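Local coordinates for 6-phosphogluconate dehydrogenase (Decarboxylating) (Geobacter metallireducens, PDB 4E21), which probably catalyses the NADP-dependent oxidative decarboxylation of 6-phosphogluconate in the pentose phosphate pathway, at residues Met23-Gly34 and Lys78-Val89; Leu228-Gly237 and Tyr256-Thr266. One frame throughout, in Å; residues are numbered along the deposited sequence.

In the fold
Two regions of one dehydrogenase chain are each held by a contact of a different kind. Interaction 1 comes first along the chain and pairs the parallel strands 24-28 and 84-87, inner neighbours in the mixed sheet of the NAD-binding domain. Interaction 2 opens after it has closed and lies in the C-terminal region, where the end of the long helix 205-232 meets the approach to helix 262-269 and its first turns. The centres of interactions 1 and 2 are about 49 Å apart, on opposite sides of the chain's centre; the nearest atoms of interactions 1 and 2 are about 23 Å apart. Interaction 1 is touched by no other subunit, whereas interaction 2 is bordered by two.

Interaction 1 (Met23-Gly34 and Lys78-Val89); sequences MQIGMIGLGRMG and KLVKPRVVWLMV
The side-chain oxygen of Q24 is gripped twice: V80 N donates to Q24 OE1 at 3.1 Å, and a water that also donates to V80 O adds a second hydrogen bond. Q24 NE2 in turn donates to K78 O at 3.0 Å, bent to 139° at the hydrogen. With CG anti to the backbone N (chi1 -175°) and the chain extended, Q24 reaches the loop that leads into strand 84-87, and its CD rests on L79 CD2 at 3.6 Å. Shortening Q24 to alanine would probably cost V80 N and K78 O these mates and open a gap over the L79 methyl. Beyond the amide the backbones pair as parallel strands, G26 bonding to V84 and W86, and I28 to W86 and M88. This is the heart of a Rossmann-type fold, and G29, G31 and G34 fit its GxGxxG turn, consistent with dinucleotide binding. L79 CD1 lies 3.8 Å from G26 CA, where a side chain would clash. On the opposite face M27, modelled as selenomethionine, makes a Met-aromatic contact through SE, 3.6 Å from W86 CD1 and oblique to the ring. I28 CD1 lies alongside L87 CD2 at 3.9 Å, on the face where helix 94-101 packs through M101.

Interaction 2 (Leu228-Gly237 and Tyr256-Thr266); sequences LNILHHANAG and YRYDLDLADIT
L231 lays its CD2 across L260 CD1 at 3.5 Å, the two side chains meeting at about a right angle, while its other methyl, CD1, points tip to tip at I265 CG2. The fork of L231 thus divides between the loop before helix 262-269 and the first turn of that helix. L262 comes in beside it: its CD1 touches L231 CB at 3.9 Å, and its CD2 lies near L228 O and H232 CB. L228 slides past L262 in the opposite direction and crosses T266, with L228 CD2 3.7 Å from T266 CG2. Helix 278-289 also packs against that threonine. In this way the 6-phosphogluconate dehydrogenase C-terminal region joins the end of helix 205-232 to the start of helix 262-269. The short helical segments run 139° apart with axes 11.3 Å from each other, a separation bridged chiefly by these leucines, I265 and T266.

Past the helix end the contact becomes polar. The type I turn from H233 to A236 presents A234 O to Y258 N at 3.1 Å, the donor standing above the carbonyl plane, and G237 N closes on Y256 O at 2.7 Å. N235 ND2 meets D259 OD1 at 3.1 Å, nearly straight at 168° and within the amide plane, although amide and carboxylate are turned 76° from each other. A234 CB packs on L260 CD1, next to the turn.

Y256 OH bonds to D315 and Y258 OH to the backbone O of S203, both of the second subunit, and F339 of a third subunit stacks on the H232 ring. Three hydrogen bonds tie the turn and the residue after it to the loop. Buried L228, L231 and L262 make a desolvated apolar core, whereas the N235-D259 bond faces solvent, where water would probably weaken it.

Interaction 1 (Met23-Gly34 and Lys78-Val89)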
loop_
_atom_site.group_PDB
_atom_site.type_symbol
_atom_site.label_atom_id
_atom_site.label_comp_id
_atom_site.label_asym_id
_atom_site.label_seq_id
_atom_site.Cartn_x
_atom_site.Cartn_y
_atom_site.Cartn_z
HETATM N N MSE B 23 -47.061 -9.622 10.528
HETATM C CA MSE B 23 -46.551 -9.682 11.887
HETATM C C MSE B 23 -46.548 -8.360 12.654
HETATM O O MSE B 23 -46.625 -7.270 12.079
HETATM C CB MSE B 23 -45.142 -10.277 11.871
HETATM C CG MSE B 23 -45.091 -11.687 11.296
HETATM SE SE MSE B 23 -43.318 -12.552 11.306
HETATM C CE MSE B 23 -43.049 -12.732 13.242
ATOM N N GLN B 24 -46.463 -8.477 13.971
ATOM C CA GLN B 24 -46.279 -7.316 14.823
ATOM C C GLN B 24 -44.805 -7.214 15.151
ATOM O O GLN B 24 -44.198 -8.189 15.597
ATOM C CB GLN B 24 -47.079 -7.447 16.117
ATOM C CG GLN B 24 -47.007 -6.218 16.984
ATOM C CD GLN B 24 -47.711 -6.411 18.315
ATOM O OE1 GLN B 24 -47.737 -7.515 18.859
ATOM N NE2 GLN B 24 -48.288 -5.334 18.845
ATOM N N ILE B 25 -44.238 -6.037 14.922
ATOM C CA ILE B 25 -42.825 -5.804 15.113
ATOM C C ILE B 25 -42.692 -4.553 15.958
ATOM O O ILE B 25 -43.279 -3.516 15.639
ATOM C CB ILE B 25 -42.106 -5.549 13.747
ATOM C CG1 ILE B 25 -42.057 -6.819 12.893
ATOM C CG2 ILE B 25 -40.706 -5.014 13.948
ATOM C CD1 ILE B 25 -43.355 -7.101 12.119
ATOM N N GLY B 26 -41.930 -4.641 17.038
ATOM C CA GLY B 26 -41.597 -3.452 17.789
ATOM C C GLY B 26 -40.274 -2.939 17.259
ATOM O O GLY B 26 -39.388 -3.729 16.930
HETATM N N MSE B 27 -40.136 -1.620 17.177
HETATM C CA MSE B 27 -38.915 -1.002 16.678
HETATM C C MSE B 27 -38.447 0.001 17.705
HETATM O O MSE B 27 -39.205 0.893 18.093
HETATM C CB MSE B 27 -39.205 -0.293 15.362
HETATM C CG MSE B 27 -38.061 0.529 14.779
HETATM SE SE MSE B 27 -36.583 -0.560 14.128
HETATM C CE MSE B 27 -35.350 -0.015 15.469
ATOM N N ILE B 28 -37.211 -0.143 18.169
ATOM C CA ILE B 28 -36.646 0.851 19.073
ATOM C C ILE B 28 -35.515 1.569 18.370
ATOM O O ILE B 28 -34.628 0.922 17.812
ATOM C CB ILE B 28 -36.053 0.223 20.350
ATOM C CG1 ILE B 28 -37.131 -0.464 21.184
ATOM C CG2 ILE B 28 -35.323 1.278 21.169
ATOM C CD1 ILE B 28 -36.561 -1.186 22.417
ATOM N N GLY B 29 -35.514 2.897 18.426
ATOM C CA GLY B 29 -34.523 3.685 17.708
ATOM C C GLY B 29 -35.165 4.236 16.451
ATOM O O GLY B 29 -35.322 3.521 15.455
ATOM N N LEU B 30 -35.553 5.507 16.508
ATOM C CA LEU B 30 -36.429 6.075 15.494
ATOM C C LEU B 30 -35.726 7.183 14.731
ATOM O O LEU B 30 -36.340 8.193 14.375
ATOM C CB LEU B 30 -37.719 6.602 16.130
ATOM C CG LEU B 30 -38.607 5.603 16.867
ATOM C CD1 LEU B 30 -39.937 6.255 17.135
ATOM C CD2 LEU B 30 -38.801 4.330 16.057
ATOM N N GLY B 31 -34.430 6.994 14.509
ATOM C CA GLY B 31 -33.692 7.815 13.569
ATOM C C GLY B 31 -34.096 7.465 12.146
ATOM O O GLY B 31 -35.018 6.666 11.909
ATOM N N ARG B 32 -33.393 8.053 11.190
ATOM C CA ARG B 32 -33.765 7.914 9.788
ATOM C C ARG B 32 -33.953 6.449 9.394
ATOM O O ARG B 32 -34.960 6.085 8.774
ATOM C CB ARG B 32 -32.727 8.614 8.894
ATOM C CG ARG B 32 -32.983 8.495 7.402
ATOM C CD ARG B 32 -34.357 9.031 7.005
ATOM N NE ARG B 32 -34.653 8.706 5.607
ATOM C CZ ARG B 32 -34.294 9.463 4.569
ATOM N NH1 ARG B 32 -33.642 10.604 4.780
ATOM N NH2 ARG B 32 -34.588 9.083 3.322
HETATM N N MSE B 33 -32.988 5.610 9.758
HETATM C CA MSE B 33 -33.022 4.202 9.364
HETATM C C MSE B 33 -34.176 3.431 10.026
HETATM O O MSE B 33 -34.910 2.697 9.349
HETATM C CB MSE B 33 -31.676 3.531 9.650
HETATM C CG MSE B 33 -30.527 4.001 8.747
HETATM SE SE MSE B 33 -30.874 3.480 6.918
HETATM C CE MSE B 33 -30.475 1.575 7.089
ATOM N N GLY B 34 -34.344 3.611 11.337
ATOM C CA GLY B 34 -35.415 2.940 12.068
ATOM C C GLY B 34 -36.800 3.352 11.588
ATOM O O GLY B 34 -37.673 2.504 11.346
ATOM N N LYS B 78 -47.294 -3.601 25.000
ATOM C CA LYS B 78 -48.080 -3.514 23.778
ATOM C C LYS B 78 -47.735 -4.609 22.778
ATOM O O LYS B 78 -48.477 -4.834 21.814
ATOM C CB LYS B 78 -47.865 -2.158 23.119
ATOM C CG LYS B 78 -48.605 -1.012 23.759
ATOM C CD LYS B 78 -48.551 0.205 22.860
ATOM C CE LYS B 78 -49.725 1.147 23.102
ATOM N NZ LYS B 78 -49.797 2.168 22.010
ATOM N N LEU B 79 -46.602 -5.274 22.985
ATOM C CA LEU B 79 -46.179 -6.332 22.069
ATOM C C LEU B 79 -46.615 -7.707 22.576
ATOM O O LEU B 79 -46.192 -8.158 23.644
ATOM C CB LEU B 79 -44.665 -6.294 21.827
ATOM C CG LEU B 79 -44.111 -5.074 21.076
ATOM C CD1 LEU B 79 -42.619 -5.183 20.970
ATOM C CD2 LEU B 79 -44.723 -4.895 19.688
ATOM N N VAL B 80 -47.467 -8.361 21.792
ATOM C CA VAL B 80 -47.996 -9.689 22.097
ATOM C C VAL B 80 -46.910 -10.770 21.995
ATOM O O VAL B 80 -46.119 -10.769 21.067
ATOM C CB VAL B 80 -49.194 -10.002 21.151
ATOM C CG1 VAL B 80 -49.646 -11.465 21.264
ATOM C CG2 VAL B 80 -50.355 -9.053 21.437
ATOM N N LYS B 81 -46.860 -11.685 22.956
ATOM C CA LYS B 81 -45.833 -12.729 22.976
ATOM C C LYS B 81 -46.172 -13.872 22.028
ATOM O O LYS B 81 -47.346 -14.158 21.838
ATOM C CB LYS B 81 -45.669 -13.260 24.393
ATOM C CG LYS B 81 -45.238 -12.192 25.393
ATOM C CD LYS B 81 -45.134 -12.756 26.809
ATOM C CE LYS B 81 -46.528 -12.921 27.442
ATOM N NZ LYS B 81 -46.469 -13.371 28.843
ATOM N N PRO B 82 -45.152 -14.504 21.396
ATOM C CA PRO B 82 -43.719 -14.174 21.433
ATOM C C PRO B 82 -43.466 -12.868 20.698
ATOM O O PRO B 82 -44.038 -12.632 19.640
ATOM C CB PRO B 82 -43.050 -15.314 20.650
ATOM C CG PRO B 82 -44.124 -16.262 20.250
ATOM C CD PRO B 82 -45.441 -15.549 20.402
ATOM N N ARG B 83 -42.619 -12.021 21.255
ATOM C CA ARG B 83 -42.388 -10.714 20.673
ATOM C C ARG B 83 -41.313 -10.759 19.610
ATOM O O ARG B 83 -40.457 -11.640 19.634
ATOM C CB ARG B 83 -41.962 -9.736 21.747
ATOM C CG ARG B 83 -42.982 -9.550 22.804
ATOM C CD ARG B 83 -42.459 -8.579 23.815
ATOM N NE ARG B 83 -43.439 -8.276 24.841
ATOM C CZ ARG B 83 -43.496 -8.881 26.025
ATOM N NH1 ARG B 83 -42.639 -9.840 26.332
ATOM N NH2 ARG B 83 -44.415 -8.512 26.902
ATOM N N VAL B 84 -41.384 -9.810 18.675
ATOM C CA VAL B 84 -40.285 -9.518 17.757
ATOM C C VAL B 84 -39.820 -8.070 17.944
ATOM O O VAL B 84 -40.542 -7.129 17.591
ATOM C CB VAL B 84 -40.684 -9.737 16.307
ATOM C CG1 VAL B 84 -39.611 -9.123 15.355
ATOM C CG2 VAL B 84 -40.838 -11.209 16.054
ATOM N N VAL B 85 -38.625 -7.892 18.506
ATOM C CA VAL B 85 -38.113 -6.550 18.798
ATOM C C VAL B 85 -36.872 -6.188 17.970
ATOM O O VAL B 85 -35.842 -6.841 18.084
ATOM C CB VAL B 85 -37.773 -6.379 20.296
ATOM C CG1 VAL B 85 -37.318 -4.927 20.590
ATOM C CG2 VAL B 85 -38.958 -6.793 21.170
ATOM N N TRP B 86 -36.973 -5.137 17.162
ATOM C CA TRP B 86 -35.864 -4.680 16.322
ATOM C C TRP B 86 -35.181 -3.450 16.928
ATOM O O TRP B 86 -35.855 -2.478 17.289
ATOM C CB TRP B 86 -36.388 -4.357 14.928
ATOM C CG TRP B 86 -35.339 -4.276 13.859
ATOM C CD1 TRP B 86 -34.360 -3.324 13.737
ATOM C CD2 TRP B 86 -35.185 -5.155 12.735
ATOM N NE1 TRP B 86 -33.609 -3.562 12.612
ATOM C CE2 TRP B 86 -34.088 -4.681 11.983
ATOM C CE3 TRP B 86 -35.855 -6.306 12.302
ATOM C CZ2 TRP B 86 -33.649 -5.318 10.825
ATOM C CZ3 TRP B 86 -35.429 -6.929 11.150
ATOM C CH2 TRP B 86 -34.333 -6.436 10.423
ATOM N N LEU B 87 -33.853 -3.503 17.074
ATOM C CA LEU B 87 -33.082 -2.355 17.565
ATOM C C LEU B 87 -32.366 -1.652 16.408
ATOM O O LEU B 87 -31.691 -2.299 15.611
ATOM C CB LEU B 87 -32.055 -2.767 18.630
ATOM C CG LEU B 87 -32.499 -3.594 19.850
ATOM C CD1 LEU B 87 -31.312 -3.956 20.724
ATOM C CD2 LEU B 87 -33.532 -2.854 20.695
HETATM N N MSE B 88 -32.542 -0.335 16.315
HETATM C CA MSE B 88 -31.768 0.526 15.419
HETATM C C MSE B 88 -31.231 1.688 16.250
HETATM O O MSE B 88 -31.472 2.856 15.933
HETATM C CB MSE B 88 -32.608 1.083 14.262
HETATM C CG MSE B 88 -32.825 0.149 13.083
HETATM SE SE MSE B 88 -31.223 -0.847 12.539
HETATM C CE MSE B 88 -31.473 -0.877 10.640
ATOM N N VAL B 89 -30.525 1.356 17.326
ATOM C CA VAL B 89 -29.888 2.361 18.170
ATOM C C VAL B 89 -28.371 2.413 17.913
ATOM O O VAL B 89 -27.816 1.535 17.249
ATOM C CB VAL B 89 -30.167 2.083 19.666
ATOM C CG1 VAL B 89 -31.653 2.118 19.935
ATOM C CG2 VAL B 89 -29.607 0.739 20.088
HETATM O O HOH W 1 -45.571 -9.272 18.715
HETATM O O HOH W 2 -32.621 4.744 13.850
#

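Interaction 2 (Leu228-Gly237 and Tyr256-Thr266)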
loop_
_atom_site.group_PDB
_atom_site.type_symbol
_atom_site.label_atom_id
_atom_site.label_comp_id
_atom_site.label_asym_id
_atom_site.label_seq_id
_atom_site.Cartn_x
_atom_site.Cartn_y
_atom_site.Cartn_z
ATOM N N LEU B 228 -9.952 8.864 -10.548
ATOM C CA LEU B 228 -10.479 10.183 -10.883
ATOM C C LEU B 228 -9.473 11.281 -10.521
ATOM O O LEU B 228 -9.374 12.274 -11.221
ATOM C CB LEU B 228 -11.858 10.431 -10.235
ATOM C CG LEU B 228 -12.985 9.615 -10.893
ATOM C CD1 LEU B 228 -14.322 9.607 -10.114
ATOM C CD2 LEU B 228 -13.180 10.063 -12.346
ATOM N N ASN B 229 -8.700 11.085 -9.459
ATOM C CA ASN B 229 -7.690 12.065 -9.070
ATOM C C ASN B 229 -6.553 12.148 -10.104
ATOM O O ASN B 229 -6.021 13.226 -10.386
ATOM C CB ASN B 229 -7.136 11.732 -7.674
ATOM C CG ASN B 229 -6.471 12.923 -7.013
ATOM O OD1 ASN B 229 -6.575 14.043 -7.498
ATOM N ND2 ASN B 229 -5.793 12.690 -5.891
ATOM N N ILE B 230 -6.182 10.996 -10.658
ATOM C CA ILE B 230 -5.212 10.942 -11.757
ATOM C C ILE B 230 -5.735 11.706 -13.008
ATOM O O ILE B 230 -5.005 12.508 -13.619
ATOM C CB ILE B 230 -4.856 9.462 -12.101
ATOM C CG1 ILE B 230 -4.172 8.785 -10.907
ATOM C CG2 ILE B 230 -4.021 9.357 -13.394
ATOM C CD1 ILE B 230 -3.989 7.292 -11.077
ATOM N N LEU B 231 -6.989 11.460 -13.375
ATOM C CA LEU B 231 -7.628 12.193 -14.470
ATOM C C LEU B 231 -7.667 13.692 -14.177
ATOM O O LEU B 231 -7.454 14.494 -15.054
ATOM C CB LEU B 231 -9.050 11.696 -14.675
ATOM C CG LEU B 231 -9.193 10.272 -15.212
ATOM C CD1 LEU B 231 -10.658 9.900 -15.399
ATOM C CD2 LEU B 231 -8.407 10.126 -16.524
ATOM N N HIS B 232 -7.924 14.043 -12.919
ATOM C CA HIS B 232 -8.058 15.424 -12.470
ATOM C C HIS B 232 -6.733 16.173 -12.604
ATOM O O HIS B 232 -6.702 17.379 -12.764
ATOM C CB HIS B 232 -8.554 15.429 -10.994
ATOM C CG HIS B 232 -8.674 16.794 -10.389
ATOM N ND1 HIS B 232 -9.652 17.695 -10.763
ATOM C CD2 HIS B 232 -7.958 17.402 -9.411
ATOM C CE1 HIS B 232 -9.518 18.806 -10.058
ATOM N NE2 HIS B 232 -8.499 18.653 -9.230
ATOM N N HIS B 233 -5.638 15.432 -12.541
ATOM C CA HIS B 233 -4.299 15.995 -12.590
ATOM C C HIS B 233 -3.650 15.810 -13.969
ATOM O O HIS B 233 -2.450 16.016 -14.115
ATOM C CB HIS B 233 -3.413 15.310 -11.544
ATOM C CG HIS B 233 -3.600 15.822 -10.148
ATOM N ND1 HIS B 233 -4.626 15.395 -9.322
ATOM C CD2 HIS B 233 -2.856 16.683 -9.414
ATOM C CE1 HIS B 233 -4.517 15.994 -8.151
ATOM N NE2 HIS B 233 -3.451 16.778 -8.180
ATOM N N ALA B 234 -4.443 15.403 -14.963
ATOM C CA ALA B 234 -3.916 15.098 -16.289
ATOM C C ALA B 234 -3.506 16.397 -16.994
ATOM O O ALA B 234 -2.937 16.363 -18.068
ATOM C CB ALA B 234 -4.937 14.297 -17.126
ATOM N N ASN B 235 -3.788 17.540 -16.369
ATOM C CA ASN B 235 -3.327 18.824 -16.893
ATOM C C ASN B 235 -2.149 19.402 -16.102
ATOM O O ASN B 235 -1.896 20.616 -16.161
ATOM C CB ASN B 235 -4.467 19.835 -16.877
ATOM C CG ASN B 235 -5.087 19.982 -15.489
ATOM O OD1 ASN B 235 -4.496 19.584 -14.469
ATOM N ND2 ASN B 235 -6.284 20.538 -15.445
ATOM N N ALA B 236 -1.441 18.546 -15.360
ATOM C CA ALA B 236 -0.287 18.970 -14.556
ATOM C C ALA B 236 0.807 19.714 -15.359
ATOM O O ALA B 236 1.563 20.488 -14.781
ATOM C CB ALA B 236 0.324 17.761 -13.788
ATOM N N GLY B 237 0.881 19.485 -16.676
ATOM C CA GLY B 237 1.937 20.050 -17.521
ATOM C C GLY B 237 1.788 21.499 -18.003
ATOM O O GLY B 237 0.706 22.118 -17.925
ATOM N N TYR B 256 1.029 15.988 -20.352
ATOM C CA TYR B 256 0.021 16.219 -19.317
ATOM C C TYR B 256 -0.671 17.571 -19.490
ATOM O O TYR B 256 -0.548 18.461 -18.660
ATOM C CB TYR B 256 0.636 16.050 -17.912
ATOM C CG TYR B 256 1.175 14.645 -17.683
ATOM C CD1 TYR B 256 0.323 13.609 -17.282
ATOM C CD2 TYR B 256 2.519 14.349 -17.886
ATOM C CE1 TYR B 256 0.799 12.332 -17.089
ATOM C CE2 TYR B 256 3.007 13.074 -17.689
ATOM C CZ TYR B 256 2.134 12.067 -17.301
ATOM O OH TYR B 256 2.589 10.788 -17.113
ATOM N N ARG B 257 -1.405 17.722 -20.580
ATOM C CA ARG B 257 -2.130 18.960 -20.824
ATOM C C ARG B 257 -3.573 18.661 -21.176
ATOM O O ARG B 257 -4.206 19.381 -21.945
ATOM C CB ARG B 257 -1.446 19.797 -21.921
ATOM C CG ARG B 257 -0.056 20.276 -21.511
ATOM C CD ARG B 257 0.432 21.500 -22.278
ATOM N NE ARG B 257 1.724 21.942 -21.749
ATOM C CZ ARG B 257 2.806 22.170 -22.488
ATOM N NH1 ARG B 257 2.753 22.034 -23.812
ATOM N NH2 ARG B 257 3.940 22.552 -21.907
ATOM N N TYR B 258 -4.099 17.585 -20.616
ATOM C CA TYR B 258 -5.494 17.252 -20.845
ATOM C C TYR B 258 -6.357 17.921 -19.775
ATOM O O TYR B 258 -6.108 17.750 -18.588
ATOM C CB TYR B 258 -5.700 15.733 -20.850
ATOM C CG TYR B 258 -4.939 14.975 -21.941
ATOM C CD1 TYR B 258 -5.245 15.147 -23.292
ATOM C CD2 TYR B 258 -3.940 14.069 -21.620
ATOM C CE1 TYR B 258 -4.584 14.452 -24.269
ATOM C CE2 TYR B 258 -3.279 13.366 -22.595
ATOM C CZ TYR B 258 -3.606 13.559 -23.920
ATOM O OH TYR B 258 -2.936 12.868 -24.897
ATOM N N ASP B 259 -7.335 18.717 -20.201
ATOM C CA ASP B 259 -8.396 19.199 -19.324
ATOM C C ASP B 259 -9.594 18.268 -19.490
ATOM O O ASP B 259 -10.394 18.433 -20.426
ATOM C CB ASP B 259 -8.809 20.621 -19.710
ATOM C CG ASP B 259 -7.782 21.654 -19.319
ATOM O OD1 ASP B 259 -7.230 21.593 -18.194
ATOM O OD2 ASP B 259 -7.537 22.545 -20.140
ATOM N N LEU B 260 -9.712 17.280 -18.600
ATOM C CA LEU B 260 -10.694 16.236 -18.797
ATOM C C LEU B 260 -11.968 16.579 -18.067
ATOM O O LEU B 260 -11.939 17.212 -17.020
ATOM C CB LEU B 260 -10.164 14.870 -18.355
ATOM C CG LEU B 260 -8.896 14.361 -19.051
ATOM C CD1 LEU B 260 -8.331 13.175 -18.265
ATOM C CD2 LEU B 260 -9.109 14.010 -20.529
ATOM N N ASP B 261 -13.088 16.168 -18.646
ATOM C CA ASP B 261 -14.391 16.396 -18.049
ATOM C C ASP B 261 -14.805 15.173 -17.222
ATOM O O ASP B 261 -15.351 14.198 -17.753
ATOM C CB ASP B 261 -15.425 16.707 -19.140
ATOM C CG ASP B 261 -16.763 17.169 -18.555
ATOM O OD1 ASP B 261 -17.098 16.755 -17.406
ATOM O OD2 ASP B 261 -17.476 17.940 -19.246
ATOM N N LEU B 262 -14.534 15.232 -15.922
ATOM C CA LEU B 262 -14.774 14.097 -15.036
ATOM C C LEU B 262 -16.258 13.740 -14.917
ATOM O O LEU B 262 -16.615 12.564 -14.726
ATOM C CB LEU B 262 -14.183 14.370 -13.645
ATOM C CG LEU B 262 -12.730 13.965 -13.402
ATOM C CD1 LEU B 262 -11.883 14.327 -14.567
ATOM C CD2 LEU B 262 -12.164 14.578 -12.110
ATOM N N ALA B 263 -17.133 14.738 -15.032
ATOM C CA ALA B 263 -18.560 14.434 -15.015
ATOM C C ALA B 263 -18.895 13.567 -16.212
ATOM O O ALA B 263 -19.493 12.504 -16.059
ATOM C CB ALA B 263 -19.401 15.693 -14.987
ATOM N N ASP B 264 -18.475 13.987 -17.401
ATOM C CA ASP B 264 -18.774 13.212 -18.612
ATOM C C ASP B 264 -18.161 11.826 -18.596
ATOM O O ASP B 264 -18.801 10.855 -19.017
ATOM C CB ASP B 264 -18.338 13.941 -19.883
ATOM C CG ASP B 264 -19.312 15.025 -20.300
ATOM O OD1 ASP B 264 -20.318 15.227 -19.604
ATOM O OD2 ASP B 264 -19.060 15.679 -21.337
ATOM N N ILE B 265 -16.918 11.735 -18.125
ATOM C CA ILE B 265 -16.206 10.464 -18.138
ATOM C C ILE B 265 -16.865 9.415 -17.236
ATOM O O ILE B 265 -17.057 8.268 -17.664
ATOM C CB ILE B 265 -14.722 10.632 -17.777
ATOM C CG1 ILE B 265 -13.986 11.336 -18.919
ATOM C CG2 ILE B 265 -14.071 9.269 -17.473
ATOM C CD1 ILE B 265 -12.657 11.856 -18.492
ATOM N N THR B 266 -17.203 9.791 -16.002
ATOM C CA THR B 266 -17.948 8.879 -15.148
ATOM C C THR B 266 -19.291 8.519 -15.779
ATOM O O THR B 266 -19.707 7.353 -15.722
ATOM C CB THR B 266 -18.145 9.392 -13.686
ATOM O OG1 THR B 266 -18.731 10.699 -13.701
ATOM C CG2 THR B 266 -16.804 9.451 -12.970
#